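Local coordinates for diacylglycerol O-acyltransferase (Marinobacter hydrocarbonoclasticus, PDB 6CHJ), which probably transfers the acyl group of acyl-CoA to diacylglycerol to form triacylglycerol, and acts as a wax ester synthase, at residues R386-N391 / T415-Q420; R228-Q233 / T431-Q436. All coordinates share one frame; numbering follows the deposited sequence.

Contact 1: residues R386-N391 / T415-Q420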
ATOM      1  N   ARG B 386     -18.557  19.525  21.043  1.00 74.38           N
ATOM      2  CA  ARG B 386     -17.770  20.670  21.483  1.00 74.55           C
ATOM      3  C   ARG B 386     -16.351  20.556  20.938  1.00 74.06           C
ATOM      4  O   ARG B 386     -15.893  19.453  20.624  1.00 69.43           O
ATOM      5  CB  ARG B 386     -17.746  20.767  23.016  1.00 75.26           C
ATOM      6  CG  ARG B 386     -19.145  20.889  23.632  1.00 80.11           C
ATOM      7  CD  ARG B 386     -19.117  21.114  25.118  1.00 81.37           C
ATOM      8  NE  ARG B 386     -18.570  19.962  25.824  1.00 81.32           N
ATOM      9  CZ  ARG B 386     -19.311  18.974  26.300  1.00 79.92           C
ATOM     10  NH1 ARG B 386     -20.625  19.003  26.132  1.00 80.10           N
ATOM     11  NH2 ARG B 386     -18.739  17.960  26.937  1.00 84.38           N
ATOM     12  N   PRO B 387     -15.636  21.682  20.812  1.00 72.18           N
ATOM     13  CA  PRO B 387     -14.289  21.634  20.225  1.00 69.45           C
ATOM     14  C   PRO B 387     -13.338  20.768  21.042  1.00 69.84           C
ATOM     15  O   PRO B 387     -13.532  20.525  22.239  1.00 71.84           O
ATOM     16  CB  PRO B 387     -13.842  23.103  20.217  1.00 69.45           C
ATOM     17  CG  PRO B 387     -15.102  23.879  20.227  1.00 71.18           C
ATOM     18  CD  PRO B 387     -16.061  23.068  21.069  1.00 70.38           C
ATOM     19  N   LEU B 388     -12.300  20.282  20.362  1.00 68.00           N
ATOM     20  CA  LEU B 388     -11.410  19.288  20.942  1.00 67.12           C
ATOM     21  C   LEU B 388      -9.971  19.635  20.593  1.00 63.94           C
ATOM     22  O   LEU B 388      -9.691  20.403  19.666  1.00 62.06           O
ATOM     23  CB  LEU B 388     -11.766  17.870  20.478  1.00 68.64           C
ATOM     24  CG  LEU B 388     -13.042  17.287  21.083  1.00 65.57           C
ATOM     25  CD1 LEU B 388     -13.357  15.909  20.523  1.00 65.13           C
ATOM     26  CD2 LEU B 388     -12.914  17.239  22.587  1.00 70.54           C
ATOM     27  N   TYR B 389      -9.054  19.088  21.389  1.00 71.57           N
ATOM     28  CA  TYR B 389      -7.634  19.379  21.260  1.00 67.66           C
ATOM     29  C   TYR B 389      -6.852  18.112  21.550  1.00 67.90           C
ATOM     30  O   TYR B 389      -7.264  17.294  22.381  1.00 65.65           O
ATOM     31  CB  TYR B 389      -7.174  20.514  22.214  1.00 66.22           C
ATOM     32  CG  TYR B 389      -8.032  21.763  22.141  1.00 71.55           C
ATOM     33  CD1 TYR B 389      -9.270  21.819  22.783  1.00 73.40           C
ATOM     34  CD2 TYR B 389      -7.623  22.876  21.410  1.00 68.20           C
ATOM     35  CE1 TYR B 389     -10.069  22.933  22.704  1.00 72.19           C
ATOM     36  CE2 TYR B 389      -8.424  24.008  21.333  1.00 69.60           C
ATOM     37  CZ  TYR B 389      -9.647  24.022  21.980  1.00 69.61           C
ATOM     38  OH  TYR B 389     -10.458  25.125  21.917  1.00 77.44           O
ATOM     39  N   TRP B 390      -5.742  17.944  20.832  1.00 70.60           N
ATOM     40  CA  TRP B 390      -4.704  16.973  21.169  1.00 74.31           C
ATOM     41  C   TRP B 390      -3.509  17.790  21.626  1.00 69.23           C
ATOM     42  O   TRP B 390      -2.950  18.556  20.834  1.00 65.10           O
ATOM     43  CB  TRP B 390      -4.333  16.083  19.982  1.00 69.58           C
ATOM     44  CG  TRP B 390      -3.615  14.788  20.361  1.00 75.07           C
ATOM     45  CD1 TRP B 390      -3.807  14.032  21.496  1.00 78.32           C
ATOM     46  CD2 TRP B 390      -2.622  14.093  19.586  1.00 73.86           C
ATOM     47  NE1 TRP B 390      -2.988  12.919  21.471  1.00 71.40           N
ATOM     48  CE2 TRP B 390      -2.251  12.937  20.313  1.00 70.99           C
ATOM     49  CE3 TRP B 390      -2.010  14.336  18.347  1.00 71.11           C
ATOM     50  CZ2 TRP B 390      -1.296  12.034  19.843  1.00 74.12           C
ATOM     51  CZ3 TRP B 390      -1.058  13.440  17.883  1.00 64.89           C
ATOM     52  CH2 TRP B 390      -0.710  12.305  18.632  1.00 70.45           C
ATOM     53  N   ASN B 391      -3.151  17.638  22.902  1.00 74.28           N
ATOM     54  CA  ASN B 391      -2.063  18.384  23.546  1.00 71.74           C
ATOM     55  C   ASN B 391      -1.983  19.818  23.026  1.00 71.78           C
ATOM     56  O   ASN B 391      -0.936  20.296  22.579  1.00 70.14           O
ATOM     57  CB  ASN B 391      -0.748  17.633  23.380  1.00 73.10           C
ATOM     58  CG  ASN B 391      -0.820  16.229  23.957  1.00 72.54           C
ATOM     59  OD1 ASN B 391      -1.010  16.062  25.155  1.00 71.71           O
ATOM     60  ND2 ASN B 391      -0.720  15.214  23.097  1.00 71.46           N
ATOM     61  N   THR B 415     -20.379  12.423   9.530  1.00 56.75           N
ATOM     62  CA  THR B 415     -20.245  12.579  10.965  1.00 63.54           C
ATOM     63  C   THR B 415     -20.370  14.063  11.255  1.00 60.41           C
ATOM     64  O   THR B 415     -20.360  14.900  10.343  1.00 55.58           O
ATOM     65  CB  THR B 415     -18.913  12.002  11.484  1.00 59.11           C
ATOM     66  OG1 THR B 415     -18.878  12.078  12.917  1.00 67.83           O
ATOM     67  CG2 THR B 415     -17.754  12.775  10.936  1.00 52.95           C
ATOM     68  N   SER B 416     -20.500  14.384  12.531  1.00 60.09           N
ATOM     69  CA  SER B 416     -20.557  15.774  12.939  1.00 65.22           C
ATOM     70  C   SER B 416     -19.502  16.020  14.001  1.00 62.86           C
ATOM     71  O   SER B 416     -19.126  15.117  14.763  1.00 64.29           O
ATOM     72  CB  SER B 416     -21.954  16.174  13.452  1.00 57.84           C
ATOM     73  OG  SER B 416     -22.474  15.217  14.355  1.00 61.24           O
ATOM     74  N   TYR B 417     -19.001  17.246  14.009  1.00 58.70           N
ATOM     75  CA  TYR B 417     -18.044  17.698  15.013  1.00 66.00           C
ATOM     76  C   TYR B 417     -18.374  19.157  15.283  1.00 59.84           C
ATOM     77  O   TYR B 417     -18.199  20.000  14.399  1.00 58.78           O
ATOM     78  CB  TYR B 417     -16.593  17.516  14.536  1.00 58.72           C
ATOM     79  CG  TYR B 417     -15.515  18.306  15.290  1.00 59.48           C
ATOM     80  CD1 TYR B 417     -15.357  18.193  16.676  1.00 59.62           C
ATOM     81  CD2 TYR B 417     -14.633  19.137  14.603  1.00 55.48           C
ATOM     82  CE1 TYR B 417     -14.358  18.907  17.348  1.00 60.77           C
ATOM     83  CE2 TYR B 417     -13.648  19.854  15.261  1.00 51.11           C
ATOM     84  CZ  TYR B 417     -13.507  19.738  16.630  1.00 56.81           C
ATOM     85  OH  TYR B 417     -12.509  20.452  17.274  1.00 58.15           O
ATOM     86  N   ASN B 418     -18.898  19.432  16.481  1.00 66.37           N
ATOM     87  CA  ASN B 418     -19.162  20.788  16.956  1.00 64.81           C
ATOM     88  C   ASN B 418     -19.936  21.612  15.928  1.00 60.01           C
ATOM     89  O   ASN B 418     -21.099  21.325  15.644  1.00 61.82           O
ATOM     90  CB  ASN B 418     -17.841  21.480  17.329  1.00 68.57           C
ATOM     91  CG  ASN B 418     -18.054  22.793  18.092  1.00 72.72           C
ATOM     92  OD1 ASN B 418     -18.650  22.811  19.174  1.00 73.77           O
ATOM     93  ND2 ASN B 418     -17.575  23.894  17.517  1.00 64.03           N
ATOM     94  N   ASP B 419     -19.280  22.614  15.338  1.00 63.01           N
ATOM     95  CA  ASP B 419     -19.918  23.573  14.440  1.00 70.00           C
ATOM     96  C   ASP B 419     -20.436  22.963  13.146  1.00 67.87           C
ATOM     97  O   ASP B 419     -21.207  23.631  12.449  1.00 64.73           O
ATOM     98  CB  ASP B 419     -18.934  24.679  14.045  1.00 68.44           C
ATOM     99  CG  ASP B 419     -18.759  25.722  15.118  1.00 83.32           C
ATOM    100  OD1 ASP B 419     -17.728  26.431  15.084  1.00 90.48           O
ATOM    101  OD2 ASP B 419     -19.648  25.838  15.992  1.00 86.80           O
ATOM    102  N   GLN B 420     -20.004  21.758  12.770  1.00 61.51           N
ATOM    103  CA  GLN B 420     -20.029  21.397  11.361  1.00 62.91           C
ATOM    104  C   GLN B 420     -20.448  19.941  11.165  1.00 61.96           C
ATOM    105  O   GLN B 420     -20.483  19.134  12.098  1.00 60.16           O
ATOM    106  CB  GLN B 420     -18.659  21.678  10.715  1.00 63.47           C
ATOM    107  CG  GLN B 420     -17.497  20.885  11.342  1.00 65.01           C
ATOM    108  CD  GLN B 420     -16.153  21.600  11.261  1.00 67.08           C
ATOM    109  OE1 GLN B 420     -16.053  22.805  11.512  1.00 73.09           O
ATOM    110  NE2 GLN B 420     -15.104  20.848  10.925  1.00 64.16           N
TER
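The phenolic oxygen of Y417 is gripped by two hydrogen bonds: it accepts from the backbone N of L388 and donates to the carbonyl oxygen of L395. The first of these spans 3.1 Å from L388 N to Y417 OH with an N-H...O angle of 149°, somewhat bent, and L388 N lies at the ring edge, in the ring plane. Y417 opens a type II' turn at the tip of the β-hairpin formed by strands 410-417 and 420-428. Two backbone bonds close this two-residue hairpin loop, Y417 N to Q420 O at 3.1 Å and Q420 N to Y417 O at 3.0 Å. Because CG of Y417 stands anti to the backbone N (chi1 163°), the ring extends to the chain that leads into strand 389-390, an outermost strand of the other six-stranded sheet. R386 O approaches the ring obliquely, 3.7 Å from Y417 CE1, and L388 CB packs loosely near the same carbon. A phenylalanine at Y417 would lose both bonds of the hydroxyl and would probably loosen the tie between the hairpin tip and the backbone at L388 and L395. N418, the next residue in the turn, adopts a positive phi and puts its CG anti to its own N (chi1 -169°), so that the amide crosses the proline ring of P387 obliquely. The R386 side chain starts away from this contact, and its NE forms a salt bridge with E154. At the outer end of the interface, the amide oxygen of N418 touches carbon: OD1 sits 3.2 Å from P387 CD and 3.3 Å from R386 CA, while ND2 lies 3.7 Å from P387 CG.

Contact 2: residues R228-Q233 / T431-Q436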
ATOM      1  N   ARG B 228     -29.764  -0.332 -12.484  1.00 49.42           N
ATOM      2  CA  ARG B 228     -28.402  -0.454 -12.955  1.00 51.72           C
ATOM      3  C   ARG B 228     -27.782   0.937 -13.015  1.00 55.38           C
ATOM      4  O   ARG B 228     -28.420   1.901 -13.443  1.00 55.65           O
ATOM      5  CB  ARG B 228     -28.371  -1.147 -14.316  1.00 58.01           C
ATOM      6  CG  ARG B 228     -28.435  -2.685 -14.211  1.00 69.46           C
ATOM      7  CD  ARG B 228     -28.129  -3.395 -15.531  1.00 73.83           C
ATOM      8  NE  ARG B 228     -27.216  -4.528 -15.356  1.00 85.71           N
ATOM      9  CZ  ARG B 228     -27.482  -5.787 -15.722  1.00 80.77           C
ATOM     10  NH1 ARG B 228     -28.643  -6.082 -16.294  1.00 78.52           N
ATOM     11  NH2 ARG B 228     -26.584  -6.750 -15.521  1.00 71.78           N
ATOM     12  N   CYS B 229     -26.547   1.044 -12.533  1.00 59.09           N
ATOM     13  CA  CYS B 229     -25.908   2.336 -12.322  1.00 53.32           C
ATOM     14  C   CYS B 229     -24.401   2.178 -12.404  1.00 53.72           C
ATOM     15  O   CYS B 229     -23.850   1.126 -12.062  1.00 51.61           O
ATOM     16  CB  CYS B 229     -26.284   2.932 -10.966  1.00 50.29           C
ATOM     17  SG  CYS B 229     -25.610   4.576 -10.688  1.00 53.43           S
ATOM     18  N   MET B 230     -23.741   3.251 -12.842  1.00 51.58           N
ATOM     19  CA  MET B 230     -22.289   3.239 -12.964  1.00 49.73           C
ATOM     20  C   MET B 230     -21.598   3.044 -11.607  1.00 53.35           C
ATOM     21  O   MET B 230     -20.486   2.510 -11.556  1.00 49.44           O
ATOM     22  CB  MET B 230     -21.821   4.524 -13.659  1.00 44.40           C
ATOM     23  CG  MET B 230     -21.357   5.609 -12.733  1.00 54.20           C
ATOM     24  SD  MET B 230     -20.858   7.159 -13.553  1.00 66.93           S
ATOM     25  CE  MET B 230     -19.167   6.853 -14.044  1.00 57.81           C
ATOM     26  N   LEU B 231     -22.234   3.445 -10.495  1.00 50.60           N
ATOM     27  CA  LEU B 231     -21.682   3.128  -9.177  1.00 49.02           C
ATOM     28  C   LEU B 231     -21.629   1.625  -8.896  1.00 52.88           C
ATOM     29  O   LEU B 231     -20.977   1.207  -7.936  1.00 51.39           O
ATOM     30  CB  LEU B 231     -22.503   3.796  -8.065  1.00 44.60           C
ATOM     31  CG  LEU B 231     -22.848   5.288  -8.190  1.00 53.60           C
ATOM     32  CD1 LEU B 231     -23.626   5.771  -6.987  1.00 50.74           C
ATOM     33  CD2 LEU B 231     -21.613   6.142  -8.359  1.00 52.12           C
ATOM     34  N   ASN B 232     -22.294   0.793  -9.691  1.00 54.55           N
ATOM     35  CA  ASN B 232     -22.534  -0.563  -9.221  1.00 54.28           C
ATOM     36  C   ASN B 232     -21.924  -1.595 -10.164  1.00 53.76           C
ATOM     37  O   ASN B 232     -22.620  -2.418 -10.763  1.00 60.67           O
ATOM     38  CB  ASN B 232     -24.045  -0.749  -9.011  1.00 47.84           C
ATOM     39  CG  ASN B 232     -24.624   0.299  -8.059  1.00 50.58           C
ATOM     40  OD1 ASN B 232     -25.375   1.190  -8.470  1.00 58.09           O
ATOM     41  ND2 ASN B 232     -24.260   0.207  -6.787  1.00 47.46           N
ATOM     42  N   GLN B 233     -20.606  -1.573 -10.263  1.00 52.86           N
ATOM     43  CA  GLN B 233     -19.875  -2.455 -11.152  1.00 54.66           C
ATOM     44  C   GLN B 233     -18.601  -2.897 -10.437  1.00 51.73           C
ATOM     45  O   GLN B 233     -18.279  -2.411  -9.352  1.00 51.79           O
ATOM     46  CB  GLN B 233     -19.571  -1.747 -12.485  1.00 52.63           C
ATOM     47  CG  GLN B 233     -19.354  -0.241 -12.320  1.00 57.97           C
ATOM     48  CD  GLN B 233     -19.130   0.496 -13.644  1.00 63.74           C
ATOM     49  OE1 GLN B 233     -18.599  -0.069 -14.603  1.00 67.11           O
ATOM     50  NE2 GLN B 233     -19.542   1.762 -13.699  1.00 58.07           N
ATOM     51  N   THR B 431     -13.680   3.689 -11.588  1.00 49.88           N
ATOM     52  CA  THR B 431     -15.063   3.734 -12.031  1.00 59.61           C
ATOM     53  C   THR B 431     -15.712   5.079 -11.741  1.00 57.10           C
ATOM     54  O   THR B 431     -16.746   5.392 -12.339  1.00 57.75           O
ATOM     55  CB  THR B 431     -15.861   2.560 -11.424  1.00 53.47           C
ATOM     56  OG1 THR B 431     -15.823   2.633 -10.006  1.00 62.21           O
ATOM     57  CG2 THR B 431     -15.225   1.224 -11.825  1.00 54.24           C
ATOM     58  N   LEU B 432     -15.105   5.907 -10.893  1.00 54.86           N
ATOM     59  CA  LEU B 432     -15.676   7.196 -10.513  1.00 59.82           C
ATOM     60  C   LEU B 432     -14.688   8.317 -10.814  1.00 58.02           C
ATOM     61  O   LEU B 432     -14.154   8.954  -9.895  1.00 60.90           O
ATOM     62  CB  LEU B 432     -16.086   7.197  -9.043  1.00 59.18           C
ATOM     63  CG  LEU B 432     -17.330   6.335  -8.834  1.00 58.19           C
ATOM     64  CD1 LEU B 432     -17.718   6.256  -7.378  1.00 56.12           C
ATOM     65  CD2 LEU B 432     -18.462   6.900  -9.671  1.00 61.03           C
ATOM     66  N   PRO B 433     -14.452   8.605 -12.098  1.00 57.99           N
ATOM     67  CA  PRO B 433     -13.531   9.687 -12.455  1.00 64.86           C
ATOM     68  C   PRO B 433     -13.992  11.033 -11.916  1.00 63.92           C
ATOM     69  O   PRO B 433     -15.169  11.388 -12.007  1.00 63.48           O
ATOM     70  CB  PRO B 433     -13.549   9.666 -13.987  1.00 64.18           C
ATOM     71  CG  PRO B 433     -14.865   9.037 -14.341  1.00 61.34           C
ATOM     72  CD  PRO B 433     -15.043   7.986 -13.299  1.00 59.09           C
ATOM     73  N   SER B 434     -13.037  11.775 -11.341  1.00 61.27           N
ATOM     74  CA  SER B 434     -13.223  13.164 -10.910  1.00 62.22           C
ATOM     75  C   SER B 434     -14.119  13.252  -9.679  1.00 61.21           C
ATOM     76  O   SER B 434     -14.878  14.202  -9.510  1.00 61.08           O
ATOM     77  CB  SER B 434     -13.758  14.033 -12.048  1.00 65.02           C
ATOM     78  OG  SER B 434     -12.859  14.002 -13.144  1.00 70.70           O
ATOM     79  N   LEU B 435     -13.981  12.275  -8.789  1.00 60.57           N
ATOM     80  CA  LEU B 435     -14.875  12.145  -7.650  1.00 57.96           C
ATOM     81  C   LEU B 435     -14.813  13.360  -6.734  1.00 59.40           C
ATOM     82  O   LEU B 435     -15.781  13.631  -6.010  1.00 56.26           O
ATOM     83  CB  LEU B 435     -14.518  10.861  -6.887  1.00 61.64           C
ATOM     84  CG  LEU B 435     -15.249  10.411  -5.622  1.00 59.05           C
ATOM     85  CD1 LEU B 435     -15.136   8.895  -5.476  1.00 60.07           C
ATOM     86  CD2 LEU B 435     -14.626  11.052  -4.416  1.00 58.78           C
ATOM     87  N   GLN B 436     -13.689  14.094  -6.737  1.00 61.94           N
ATOM     88  CA  GLN B 436     -13.578  15.275  -5.883  1.00 62.41           C
ATOM     89  C   GLN B 436     -14.613  16.329  -6.264  1.00 57.21           C
ATOM     90  O   GLN B 436     -15.002  17.155  -5.429  1.00 51.78           O
ATOM     91  CB  GLN B 436     -12.155  15.862  -5.952  1.00 55.73           C
ATOM     92  CG  GLN B 436     -11.370  15.755  -4.615  1.00 72.79           C
ATOM     93  CD  GLN B 436      -9.973  16.448  -4.622  1.00 81.57           C
ATOM     94  OE1 GLN B 436      -8.995  15.902  -5.153  1.00 79.67           O
ATOM     95  NE2 GLN B 436      -9.884  17.640  -4.009  1.00 71.33           N
TER
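M230 reaches across to 431-436 by its tip. Its CB sets an unusual course, since chi1 of 97° lies away from any staggered position; CG then comes within 4.4 Å of L432 CD2. SD stands anti to CA, and a bend at chi3 (-83°) turns CE onto the backbone, 3.3 Å from T431 O, with P433 CD at 4.3 Å. The methyl thus meets a carbonyl oxygen and a proline ring, with no hydrogen bond between the segments. The M230 carbonyl is held within its own loop: Q233 NE2 donates to M230 O over a very short 2.5 Å, nearly straight at 166°, in the carbonyl plane and on a lone pair. The closest apolar pair is L231 with L432, whose side chains cross at about a right angle, CD2 to CD2 at 3.5 Å. Helix 262-280 packs on both leucines, with L274 against L231 and Y277 against L432. Y277 OH also bonds P433 O. Each segment contains a turn, type I from C229 to N232 and type II from L432 to L435. The two loops flank neighbouring antiparallel strands, one preceding 239-247 and the other following 420-428, which makes this an apolar loop-to-loop packing at the end of a mixed β-sheet.

Overall arrangement
Both contacts are partly buried and nearly equal in area, 221 Å² for contact 1 and 223 Å² for contact 2, yet they differ in chemistry. Contact 1 combines a directional hydrogen bond with exposed residues, R386 and P387; contact 2 has no hydrogen bond between its segments, none of its touching residues is exposed, and apolar groups do most of the work. Strand 420-428 relates them: contact 1 takes in the turn where it begins, contact 2 the loop after it ends. Their centres are 31 Å apart, on opposite sides of the chain's centre. Contact 1 bridges two sheets, whereas contact 2 joins loops bordering one sheet.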